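Local coordinates for protein MstE (Scytonema sp. PCC 10023, PDB 6SBF) that probably cyclises linear isoprenoid precursors into polycyclic merosterol-type scaffolds, as a single-domain class II (type II) terpene cyclase, at residues L24-L35 and I350-V361; D214-E224 and F266-L277. The protein carries 1 engineered substitution. One frame throughout, in Å; residues are numbered along the deposited sequence.

Interaction 1. Residues L24-L35 and I350-V361; sequences LSNSINAAVAFL and IFTTATVVNSLV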
loop_
_atom_site.group_PDB
_atom_site.type_symbol
_atom_site.label_atom_id
_atom_site.label_comp_id
_atom_site.label_asym_id
_atom_site.label_seq_id
_atom_site.Cartn_x
_atom_site.Cartn_y
_atom_site.Cartn_z
ATOM N N LEU A 24 -7.667 -5.321 -21.136
ATOM C CA LEU A 24 -7.746 -4.861 -19.748
ATOM C C LEU A 24 -8.822 -5.646 -19.010
ATOM O O LEU A 24 -8.615 -6.054 -17.870
ATOM C CB LEU A 24 -8.032 -3.366 -19.705
ATOM C CG LEU A 24 -6.799 -2.521 -19.771
ATOM C CD1 LEU A 24 -7.148 -1.129 -20.228
ATOM C CD2 LEU A 24 -6.085 -2.508 -18.422
ATOM N N SER A 25 -10.006 -5.788 -19.607
ATOM C CA SER A 25 -11.097 -6.560 -18.941
ATOM C C SER A 25 -10.589 -7.972 -18.629
ATOM O O SER A 25 -10.784 -8.454 -17.515
ATOM C CB SER A 25 -12.352 -6.609 -19.782
ATOM O OG SER A 25 -12.825 -5.287 -19.999
ATOM N N ASN A 26 -10.027 -8.634 -19.624
ATOM C CA ASN A 26 -9.605 -10.050 -19.476
ATOM C C ASN A 26 -8.535 -10.173 -18.378
ATOM O O ASN A 26 -8.575 -11.121 -17.560
ATOM C CB ASN A 26 -9.187 -10.635 -20.814
ATOM C CG ASN A 26 -10.375 -10.822 -21.763
ATOM O OD1 ASN A 26 -11.528 -10.690 -21.320
ATOM N ND2 ASN A 26 -10.087 -10.994 -23.046
ATOM N N SER A 27 -7.597 -9.242 -18.387
ATOM C CA SER A 27 -6.482 -9.206 -17.412
ATOM C C SER A 27 -7.017 -8.990 -16.021
ATOM O O SER A 27 -6.704 -9.744 -15.067
ATOM C CB SER A 27 -5.539 -8.064 -17.770
ATOM O OG SER A 27 -4.603 -7.809 -16.717
ATOM N N ILE A 28 -7.894 -7.998 -15.872
ATOM C CA ILE A 28 -8.516 -7.710 -14.557
ATOM C C ILE A 28 -9.270 -8.961 -14.068
ATOM O O ILE A 28 -9.188 -9.308 -12.902
ATOM C CB ILE A 28 -9.358 -6.440 -14.643
ATOM C CG1 ILE A 28 -8.475 -5.203 -14.805
ATOM C CG2 ILE A 28 -10.331 -6.355 -13.457
ATOM C CD1 ILE A 28 -9.191 -4.013 -15.384
ATOM N N ASN A 29 -10.083 -9.539 -14.943
ATOM C CA ASN A 29 -10.880 -10.689 -14.519
ATOM C C ASN A 29 -10.044 -11.884 -14.101
ATOM O O ASN A 29 -10.362 -12.561 -13.119
ATOM C CB ASN A 29 -11.904 -11.090 -15.589
ATOM C CG ASN A 29 -12.941 -9.987 -15.807
ATOM O OD1 ASN A 29 -13.239 -9.249 -14.874
ATOM N ND2 ASN A 29 -13.503 -9.951 -17.000
ATOM N N ALA A 30 -8.952 -12.111 -14.816
ATOM C CA ALA A 30 -8.051 -13.233 -14.462
ATOM C C ALA A 30 -7.408 -12.960 -13.096
ATOM O O ALA A 30 -7.257 -13.896 -12.288
ATOM C CB ALA A 30 -7.001 -13.449 -15.533
ATOM N N ALA A 31 -7.074 -11.711 -12.811
ATOM C CA ALA A 31 -6.465 -11.353 -11.520
ATOM C C ALA A 31 -7.472 -11.480 -10.394
ATOM O O ALA A 31 -7.120 -11.940 -9.292
ATOM C CB ALA A 31 -5.882 -9.993 -11.616
ATOM N N VAL A 32 -8.703 -11.016 -10.661
ATOM C CA VAL A 32 -9.734 -11.143 -9.619
ATOM C C VAL A 32 -9.964 -12.642 -9.324
ATOM O O VAL A 32 -10.106 -13.014 -8.133
ATOM C CB VAL A 32 -11.021 -10.453 -10.080
ATOM C CG1 VAL A 32 -12.207 -10.843 -9.226
ATOM C CG2 VAL A 32 -10.823 -8.942 -10.124
ATOM N N ALA A 33 -10.035 -13.477 -10.367
ATOM C CA ALA A 33 -10.246 -14.924 -10.099
ATOM C C ALA A 33 -9.063 -15.470 -9.261
ATOM O O ALA A 33 -9.249 -16.254 -8.299
ATOM C CB ALA A 33 -10.377 -15.697 -11.396
ATOM N N PHE A 34 -7.831 -15.110 -9.626
ATOM C CA PHE A 34 -6.646 -15.549 -8.838
ATOM C C PHE A 34 -6.794 -15.125 -7.388
ATOM O O PHE A 34 -6.616 -15.926 -6.465
ATOM C CB PHE A 34 -5.366 -14.957 -9.437
ATOM C CG PHE A 34 -4.138 -15.126 -8.571
ATOM C CD1 PHE A 34 -3.410 -16.300 -8.597
ATOM C CD2 PHE A 34 -3.777 -14.141 -7.679
ATOM C CE1 PHE A 34 -2.329 -16.467 -7.746
ATOM C CE2 PHE A 34 -2.687 -14.309 -6.832
ATOM C CZ PHE A 34 -2.005 -15.491 -6.848
ATOM N N LEU A 35 -7.176 -13.854 -7.166
ATOM C CA LEU A 35 -7.241 -13.352 -5.800
ATOM C C LEU A 35 -8.359 -14.062 -5.037
ATOM O O LEU A 35 -8.155 -14.365 -3.846
ATOM C CB LEU A 35 -7.421 -11.847 -5.801
ATOM C CG LEU A 35 -6.220 -11.040 -6.234
ATOM C CD1 LEU A 35 -6.565 -9.603 -6.489
ATOM C CD2 LEU A 35 -5.133 -11.071 -5.191
ATOM N N ILE A 350 -0.076 -12.091 -3.646
ATOM C CA ILE A 350 -1.442 -11.556 -3.476
ATOM C C ILE A 350 -1.360 -10.027 -3.318
ATOM O O ILE A 350 -2.123 -9.291 -3.978
ATOM C CB ILE A 350 -2.077 -12.245 -2.272
ATOM C CG1 ILE A 350 -2.425 -13.698 -2.637
ATOM C CG2 ILE A 350 -3.313 -11.472 -1.798
ATOM C CD1 ILE A 350 -2.838 -14.543 -1.413
ATOM N N PHE A 351 -0.407 -9.547 -2.525
ATOM C CA PHE A 351 -0.273 -8.100 -2.267
ATOM C C PHE A 351 0.046 -7.414 -3.596
ATOM O O PHE A 351 -0.586 -6.373 -3.928
ATOM C CB PHE A 351 0.789 -7.880 -1.193
ATOM C CG PHE A 351 0.692 -6.566 -0.453
ATOM C CD1 PHE A 351 1.298 -5.408 -0.928
ATOM C CD2 PHE A 351 -0.066 -6.489 0.700
ATOM C CE1 PHE A 351 1.232 -4.260 -0.160
ATOM C CE2 PHE A 351 -0.138 -5.342 1.448
ATOM C CZ PHE A 351 0.546 -4.219 1.033
ATOM N N THR A 352 1.008 -7.910 -4.366
ATOM C CA THR A 352 1.361 -7.309 -5.662
ATOM C C THR A 352 0.173 -7.364 -6.620
ATOM O O THR A 352 -0.118 -6.371 -7.268
ATOM C CB THR A 352 2.619 -7.990 -6.253
ATOM O OG1 THR A 352 3.762 -7.815 -5.403
ATOM C CG2 THR A 352 2.964 -7.399 -7.602
ATOM N N THR A 353 -0.414 -8.534 -6.767
ATOM C CA THR A 353 -1.502 -8.686 -7.745
ATOM C C THR A 353 -2.670 -7.733 -7.432
ATOM O O THR A 353 -3.212 -7.146 -8.364
ATOM C CB THR A 353 -1.933 -10.159 -7.777
ATOM O OG1 THR A 353 -0.836 -10.944 -8.275
ATOM C CG2 THR A 353 -3.082 -10.370 -8.739
ATOM N N ALA A 354 -3.029 -7.621 -6.172
ATOM C CA ALA A 354 -4.121 -6.699 -5.819
ATOM C C ALA A 354 -3.761 -5.267 -6.198
ATOM O O ALA A 354 -4.629 -4.509 -6.640
ATOM C CB ALA A 354 -4.428 -6.846 -4.352
ATOM N N THR A 355 -2.513 -4.888 -5.955
ATOM C CA THR A 355 -2.066 -3.538 -6.304
ATOM C C THR A 355 -2.193 -3.313 -7.798
ATOM O O THR A 355 -2.693 -2.237 -8.249
ATOM C CB THR A 355 -0.623 -3.352 -5.840
ATOM O OG1 THR A 355 -0.427 -3.672 -4.460
ATOM C CG2 THR A 355 -0.192 -1.924 -6.057
ATOM N N VAL A 356 -1.675 -4.224 -8.591
ATOM C CA VAL A 356 -1.693 -4.093 -10.046
ATOM C C VAL A 356 -3.138 -4.007 -10.529
ATOM O O VAL A 356 -3.468 -3.114 -11.359
ATOM C CB VAL A 356 -0.908 -5.188 -10.779
ATOM C CG1 VAL A 356 -1.088 -5.067 -12.275
ATOM C CG2 VAL A 356 0.565 -5.189 -10.326
ATOM N N VAL A 357 -3.992 -4.920 -10.091
ATOM C CA VAL A 357 -5.362 -4.934 -10.669
ATOM C C VAL A 357 -6.054 -3.611 -10.292
ATOM O O VAL A 357 -6.759 -3.021 -11.140
ATOM C CB VAL A 357 -6.107 -6.219 -10.292
ATOM C CG1 VAL A 357 -6.475 -6.146 -8.889
ATOM C CG2 VAL A 357 -7.268 -6.393 -11.236
ATOM N N ASN A 358 -5.843 -3.081 -9.097
ATOM C CA ASN A 358 -6.437 -1.790 -8.732
ATOM C C ASN A 358 -5.991 -0.683 -9.697
ATOM O O ASN A 358 -6.795 0.136 -10.177
ATOM C CB ASN A 358 -6.132 -1.488 -7.295
ATOM C CG ASN A 358 -6.483 -0.086 -6.905
ATOM O OD1 ASN A 358 -5.735 0.832 -7.196
ATOM N ND2 ASN A 358 -7.593 0.073 -6.198
ATOM N N SER A 359 -4.688 -0.638 -9.982
ATOM C CA SER A 359 -4.153 0.448 -10.844
ATOM C C SER A 359 -4.782 0.324 -12.234
ATOM O O SER A 359 -5.035 1.345 -12.866
ATOM C CB SER A 359 -2.629 0.431 -10.859
ATOM O OG SER A 359 -2.068 -0.666 -11.619
ATOM N N LEU A 360 -4.966 -0.898 -12.743
ATOM C CA LEU A 360 -5.493 -1.105 -14.108
ATOM C C LEU A 360 -6.994 -0.709 -14.164
ATOM O O LEU A 360 -7.417 -0.104 -15.137
ATOM C CB LEU A 360 -5.307 -2.551 -14.535
ATOM C CG LEU A 360 -3.874 -3.012 -14.751
ATOM C CD1 LEU A 360 -3.854 -4.491 -15.112
ATOM C CD2 LEU A 360 -3.198 -2.187 -15.827
ATOM N N VAL A 361 -7.735 -1.060 -13.125
ATOM C CA VAL A 361 -9.150 -0.633 -13.031
ATOM C C VAL A 361 -9.242 0.897 -13.043
ATOM O O VAL A 361 -10.060 1.476 -13.794
ATOM C CB VAL A 361 -9.829 -1.258 -11.810
ATOM C CG1 VAL A 361 -11.236 -0.710 -11.642
ATOM C CG2 VAL A 361 -9.925 -2.761 -11.912
#
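Ile28 and Val357 meet methyl to methyl, CG2 to CG2 at 3.8 Å, where helices 24-35 and 350-361 come closest in backbone register. The helices run roughly antiparallel, 149° between their directions, with axes 9.8 Å apart, and what passes between them is van der Waals packing, mostly of apolar groups. Ile28 straddles two turns of its partner: CG2 rests on Val357, while CD1 reaches Val361 CG2 at 3.8 Å, the two side chains crossing at about a right angle. Val357 can offer CG2 to both Ile28 and Ala31 because that methyl stands opposite its own backbone N; CG1 takes the hindered site between N and the carbonyl carbon (chi1 73°). An alanine in place of Ile28 would probably strip Val361 CG2 of its partner and open a gap beside Val357. Leu24 CD2 adds to this end by touching Leu360 CD2 at 3.9 Å.

Towards the other end one side chain packs as a knob into a hole: Leu35 sits among Ile350, Thr353, Ala354 and Val357, its CD1 against Ala354 CA at 3.9 Å and its CD2 3.7 Å from the carbonyl oxygen of Ile350. Beside it the ring of Phe34 meets Thr353 obliquely, CD2 to CG2 at 4.0 Å, and that same methyl also touches Ala31 CB.

The polar groups at this face bond away from it. Ser27 OG lies against Leu360 CD1 but is hydrogen-bonded to Gln299; Thr353 packs its methyl against Ala31 and Phe34, while its hydroxyl is held by Ser349 O and Trp305 N.

Such antiparallel pairing of neighbouring helices is characteristic of the alpha6-alpha6 barrel, and here it joins the first helix of the modelled chain to the last.

Interaction 2. Residues D214-E224 and F266-L277; sequences DHEYTTALTAE and FATAWCLRLLLL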
loop_
_atom_site.group_PDB
_atom_site.type_symbol
_atom_site.label_atom_id
_atom_site.label_comp_id
_atom_site.label_asym_id
_atom_site.label_seq_id
_atom_site.Cartn_x
_atom_site.Cartn_y
_atom_site.Cartn_z
ATOM N N ASP A 214 9.999 1.094 -2.227
ATOM C CA ASP A 214 9.587 1.771 -3.472
ATOM C C ASP A 214 8.861 3.069 -3.120
ATOM O O ASP A 214 7.667 3.040 -2.642
ATOM C CB ASP A 214 8.708 0.845 -4.291
ATOM C CG ASP A 214 9.450 -0.394 -4.756
ATOM O OD1 ASP A 214 10.511 -0.225 -5.390
ATOM O OD2 ASP A 214 8.990 -1.522 -4.500
ATOM N N HIS A 215 9.452 4.228 -3.405
ATOM C CA HIS A 215 8.905 5.541 -3.055
ATOM C C HIS A 215 7.600 5.830 -3.811
ATOM O O HIS A 215 6.869 6.732 -3.376
ATOM C CB HIS A 215 9.901 6.644 -3.407
ATOM C CG HIS A 215 11.234 6.526 -2.770
ATOM N ND1 HIS A 215 11.401 6.007 -1.496
ATOM C CD2 HIS A 215 12.459 6.924 -3.223
ATOM C CE1 HIS A 215 12.711 6.051 -1.202
ATOM N NE2 HIS A 215 13.365 6.586 -2.249
ATOM N N GLU A 216 7.319 5.109 -4.886
ATOM C CA GLU A 216 6.050 5.300 -5.636
ATOM C C GLU A 216 4.834 5.057 -4.734
ATOM O O GLU A 216 3.841 5.708 -4.946
ATOM C CB GLU A 216 6.054 4.390 -6.859
ATOM C CG GLU A 216 7.179 4.674 -7.865
ATOM C CD GLU A 216 8.564 4.226 -7.473
ATOM O OE1 GLU A 216 9.549 4.732 -8.112
ATOM O OE2 GLU A 216 8.682 3.346 -6.573
ATOM N N TYR A 217 4.929 4.118 -3.815
ATOM C CA TYR A 217 3.834 3.836 -2.879
ATOM C C TYR A 217 3.493 5.075 -2.073
ATOM O O TYR A 217 2.325 5.553 -2.090
ATOM C CB TYR A 217 4.249 2.666 -1.989
ATOM C CG TYR A 217 3.313 2.338 -0.858
ATOM C CD1 TYR A 217 3.377 2.945 0.356
ATOM C CD2 TYR A 217 2.386 1.325 -0.980
ATOM C CE1 TYR A 217 2.560 2.609 1.426
ATOM C CE2 TYR A 217 1.545 0.973 0.071
ATOM C CZ TYR A 217 1.616 1.607 1.280
ATOM O OH TYR A 217 0.796 1.247 2.320
ATOM N N THR A 218 4.446 5.657 -1.385
ATOM C CA THR A 218 4.196 6.805 -0.501
ATOM C C THR A 218 3.830 7.999 -1.364
ATOM O O THR A 218 2.984 8.819 -0.948
ATOM C CB THR A 218 5.364 7.065 0.449
ATOM O OG1 THR A 218 5.607 5.887 1.215
ATOM C CG2 THR A 218 5.116 8.198 1.399
ATOM N N THR A 219 4.505 8.178 -2.488
ATOM C CA THR A 219 4.286 9.365 -3.328
ATOM C C THR A 219 2.847 9.331 -3.869
ATOM O O THR A 219 2.147 10.356 -3.835
ATOM C CB THR A 219 5.327 9.436 -4.439
ATOM O OG1 THR A 219 6.634 9.521 -3.833
ATOM C CG2 THR A 219 5.102 10.647 -5.335
ATOM N N ALA A 220 2.415 8.206 -4.419
ATOM C CA ALA A 220 1.035 8.111 -4.975
ATOM C C ALA A 220 0.032 8.356 -3.849
ATOM O O ALA A 220 -0.911 9.124 -4.033
ATOM C CB ALA A 220 0.821 6.747 -5.567
ATOM N N LEU A 221 0.183 7.689 -2.703
ATOM C CA LEU A 221 -0.807 7.838 -1.633
ATOM C C LEU A 221 -0.855 9.274 -1.146
ATOM O O LEU A 221 -1.920 9.798 -0.831
ATOM C CB LEU A 221 -0.495 6.872 -0.505
ATOM C CG LEU A 221 -0.842 5.411 -0.771
ATOM C CD1 LEU A 221 -0.249 4.533 0.265
ATOM C CD2 LEU A 221 -2.352 5.201 -0.895
ATOM N N THR A 222 0.293 9.921 -1.005
ATOM C CA THR A 222 0.321 11.309 -0.496
ATOM C C THR A 222 -0.346 12.242 -1.509
ATOM O O THR A 222 -1.201 13.078 -1.112
ATOM C CB THR A 222 1.737 11.768 -0.165
ATOM O OG1 THR A 222 2.343 10.909 0.813
ATOM C CG2 THR A 222 1.675 13.169 0.382
ATOM N N ALA A 223 0.039 12.133 -2.774
ATOM C CA ALA A 223 -0.552 12.997 -3.802
ATOM C C ALA A 223 -2.077 12.765 -3.876
ATOM O O ALA A 223 -2.841 13.736 -4.077
ATOM C CB ALA A 223 0.103 12.760 -5.113
ATOM N N GLU A 224 -2.502 11.511 -3.742
ATOM C CA GLU A 224 -3.952 11.217 -3.770
ATOM C C GLU A 224 -4.638 11.887 -2.581
ATOM O O GLU A 224 -5.773 12.428 -2.736
ATOM C CB GLU A 224 -4.171 9.709 -3.701
ATOM C CG GLU A 224 -3.926 8.970 -4.992
ATOM C CD GLU A 224 -3.972 7.449 -4.883
ATOM O OE1 GLU A 224 -4.074 6.912 -3.725
ATOM O OE2 GLU A 224 -3.890 6.802 -5.953
ATOM N N PHE A 266 5.134 -3.852 -8.764
ATOM C CA PHE A 266 4.584 -3.072 -7.639
ATOM C C PHE A 266 4.829 -1.596 -7.822
ATOM O O PHE A 266 3.899 -0.766 -7.661
ATOM C CB PHE A 266 5.126 -3.612 -6.313
ATOM C CG PHE A 266 4.617 -2.981 -5.053
ATOM C CD1 PHE A 266 3.337 -3.276 -4.591
ATOM C CD2 PHE A 266 5.414 -2.170 -4.275
ATOM C CE1 PHE A 266 2.904 -2.745 -3.382
ATOM C CE2 PHE A 266 5.033 -1.678 -3.063
ATOM C CZ PHE A 266 3.753 -1.975 -2.615
ATOM N N ALA A 267 6.065 -1.204 -8.101
ATOM C CA ALA A 267 6.407 0.217 -8.207
ATOM C C ALA A 267 5.677 0.767 -9.441
ATOM O O ALA A 267 5.286 1.939 -9.421
ATOM C CB ALA A 267 7.911 0.418 -8.278
ATOM N N THR A 268 5.593 0.015 -10.520
ATOM C CA THR A 268 4.936 0.489 -11.757
ATOM C C THR A 268 3.428 0.713 -11.507
ATOM O O THR A 268 2.894 1.729 -11.964
ATOM C CB THR A 268 5.171 -0.454 -12.935
ATOM O OG1 THR A 268 6.585 -0.556 -13.138
ATOM C CG2 THR A 268 4.522 0.002 -14.197
ATOM N N ALA A 269 2.785 -0.166 -10.768
ATOM C CA ALA A 269 1.340 -0.027 -10.482
ATOM C C ALA A 269 1.127 1.218 -9.627
ATOM O O ALA A 269 0.182 2.006 -9.910
ATOM C CB ALA A 269 0.858 -1.274 -9.769
ATOM N N TRP A 270 1.978 1.458 -8.637
ATOM C CA TRP A 270 1.808 2.676 -7.838
ATOM C C TRP A 270 2.104 3.913 -8.694
ATOM O O TRP A 270 1.427 4.941 -8.505
ATOM C CB TRP A 270 2.628 2.612 -6.533
ATOM C CG TRP A 270 1.926 1.806 -5.479
ATOM C CD1 TRP A 270 2.218 0.572 -4.970
ATOM C CD2 TRP A 270 0.716 2.225 -4.806
ATOM N NE1 TRP A 270 1.297 0.208 -4.029
ATOM C CE2 TRP A 270 0.345 1.176 -3.932
ATOM C CE3 TRP A 270 -0.099 3.342 -4.886
ATOM C CZ2 TRP A 270 -0.791 1.277 -3.116
ATOM C CZ3 TRP A 270 -1.184 3.451 -4.062
ATOM C CH2 TRP A 270 -1.534 2.427 -3.219
ATOM N N CYS A 271 3.110 3.852 -9.567
ATOM C CA CYS A 271 3.379 5.010 -10.430
ATOM C C CYS A 271 2.173 5.272 -11.342
ATOM O O CYS A 271 1.857 6.451 -11.607
ATOM C CB CYS A 271 4.657 4.766 -11.201
ATOM S SG CYS A 271 5.325 6.214 -12.000
ATOM N N LEU A 272 1.544 4.237 -11.838
ATOM C CA LEU A 272 0.346 4.387 -12.707
ATOM C C LEU A 272 -0.741 5.114 -11.911
ATOM O O LEU A 272 -1.366 6.067 -12.468
ATOM C CB LEU A 272 -0.055 3.029 -13.237
ATOM C CG LEU A 272 -1.331 2.982 -14.066
ATOM C CD1 LEU A 272 -1.261 3.972 -15.213
ATOM C CD2 LEU A 272 -1.604 1.573 -14.551
ATOM N N ARG A 273 -0.964 4.756 -10.651
ATOM C CA ARG A 273 -1.968 5.460 -9.848
ATOM C C ARG A 273 -1.561 6.949 -9.708
ATOM O O ARG A 273 -2.439 7.820 -9.827
ATOM C CB ARG A 273 -2.091 4.843 -8.469
ATOM C CG ARG A 273 -2.936 3.626 -8.497
ATOM C CD ARG A 273 -3.240 3.071 -7.114
ATOM N NE ARG A 273 -3.892 3.932 -6.107
ATOM C CZ ARG A 273 -4.565 3.463 -5.046
ATOM N NH1 ARG A 273 -4.869 2.186 -4.946
ATOM N NH2 ARG A 273 -4.939 4.279 -4.072
ATOM N N LEU A 274 -0.305 7.221 -9.439
ATOM C CA LEU A 274 0.164 8.622 -9.321
ATOM C C LEU A 274 -0.151 9.395 -10.605
ATOM O O LEU A 274 -0.626 10.558 -10.543
ATOM C CB LEU A 274 1.653 8.610 -9.022
ATOM C CG LEU A 274 2.366 9.966 -9.053
ATOM C CD1 LEU A 274 1.826 10.976 -8.091
ATOM C CD2 LEU A 274 3.859 9.711 -8.763
ATOM N N LEU A 275 0.075 8.797 -11.738
ATOM C CA LEU A 275 -0.073 9.472 -13.052
ATOM C C LEU A 275 -1.561 9.735 -13.389
ATOM O O LEU A 275 -1.826 10.534 -14.265
ATOM C CB LEU A 275 0.603 8.689 -14.174
ATOM C CG LEU A 275 2.137 8.599 -14.084
ATOM C CD1 LEU A 275 2.633 7.631 -15.125
ATOM C CD2 LEU A 275 2.780 9.954 -14.207
ATOM N N LEU A 276 -2.505 9.107 -12.685
ATOM C CA LEU A 276 -3.941 9.398 -12.879
ATOM C C LEU A 276 -4.288 10.751 -12.292
ATOM O O LEU A 276 -5.424 11.221 -12.540
ATOM C CB LEU A 276 -4.762 8.310 -12.234
ATOM C CG LEU A 276 -4.623 6.953 -12.929
ATOM C CD1 LEU A 276 -5.334 5.921 -12.126
ATOM C CD2 LEU A 276 -5.252 7.029 -14.332
ATOM N N LEU A 277 -3.388 11.402 -11.562
ATOM C CA LEU A 277 -3.743 12.696 -10.920
ATOM C C LEU A 277 -3.583 13.880 -11.868
ATOM O O LEU A 277 -3.900 14.989 -11.441
ATOM C CB LEU A 277 -2.929 12.862 -9.636
ATOM C CG LEU A 277 -3.225 11.789 -8.602
ATOM C CD1 LEU A 277 -2.307 11.949 -7.403
ATOM C CD2 LEU A 277 -4.694 11.795 -8.133
HETATM O O HOH W 1 -4.672 7.802 -8.298
#
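Phe266 opens the contact with its ring edge: CD2 comes 3.6 Å from Asp214 OD2, with ring and carboxylate planes 54° apart, while CZ touches Tyr217 CD2. Trp212 also meets the rings of both Phe266 and Tyr217. Next, the methyl of Ala267 packs against Glu216, whose chain is bent at chi2 (75°) and brings OE2 to 3.5 Å from Ala267 CB; the other oxygen, OE1, is in a salt bridge with Arg248. Trp270 buries the largest area of any residue here. Its indole receives Tyr217 on one face in an edge-to-face stack, five-membered ring and phenol ring centroids 5.1 Å apart and planes at 73°. Tyr217 CA sits over the same five-membered ring as a CH-pi contact, Ala220 CB approaches CE3, and Leu221 CD2 reaches CH2 at 3.7 Å. Helices 215-224 and 266-275 run nearly parallel, with axes only 8.1 Å apart, the small Ala220 lying at their closest CA pair, with Leu274; near-parallel neighbours of this kind are consistent with two inner helices of the alpha6-alpha6 barrel, and the aromatic cluster fits the aromatic-lined chambers of class II terpene cyclases. Arg273 then grips Glu224 side-on, NH2 to OE1 at 2.8 Å and NE to OE2 at 2.9 Å, the latter along the syn lone pair; the two flat groups are nearly coplanar, and Trp270 CZ3 lies over one face of the guanidinium, toward its rim. A water donates to both Glu224 OE2 and the carbonyl oxygen of Arg273, tying the carboxylate to the helix backbone as well. Leu274 forks over helix 215-224, CD1 against Ala223 and CD2 against the methyl of Thr219. Last, Leu277 presses CD1 onto Ala223 CB at 3.4 Å, tighter than usual van der Waals contact.

Both contacts are buried, but the centre of interaction 2 lies about 9 Å from the centre of the chain, that of interaction 1 about 15 Å, and interaction 2 is nested within the loop that interaction 1 closes. They share no segment yet touch: helix 350-361 meets helix 266-275 on residues other than those facing 24-35, with Thr355 against Phe266 and Trp270, Ser359 against Ala269, and Asn358 OD1 weakly hydrogen-bonded to Arg273. Their chemistry differs accordingly. Interaction 1 joins antiparallel helices mainly through aliphatic side chains, with Phe34, Ser27 and Thr353 beside them, whereas interaction 2 packs near-parallel helices more closely and adds stacked aromatics, a two-bond Glu-Arg salt bridge and a bridging water.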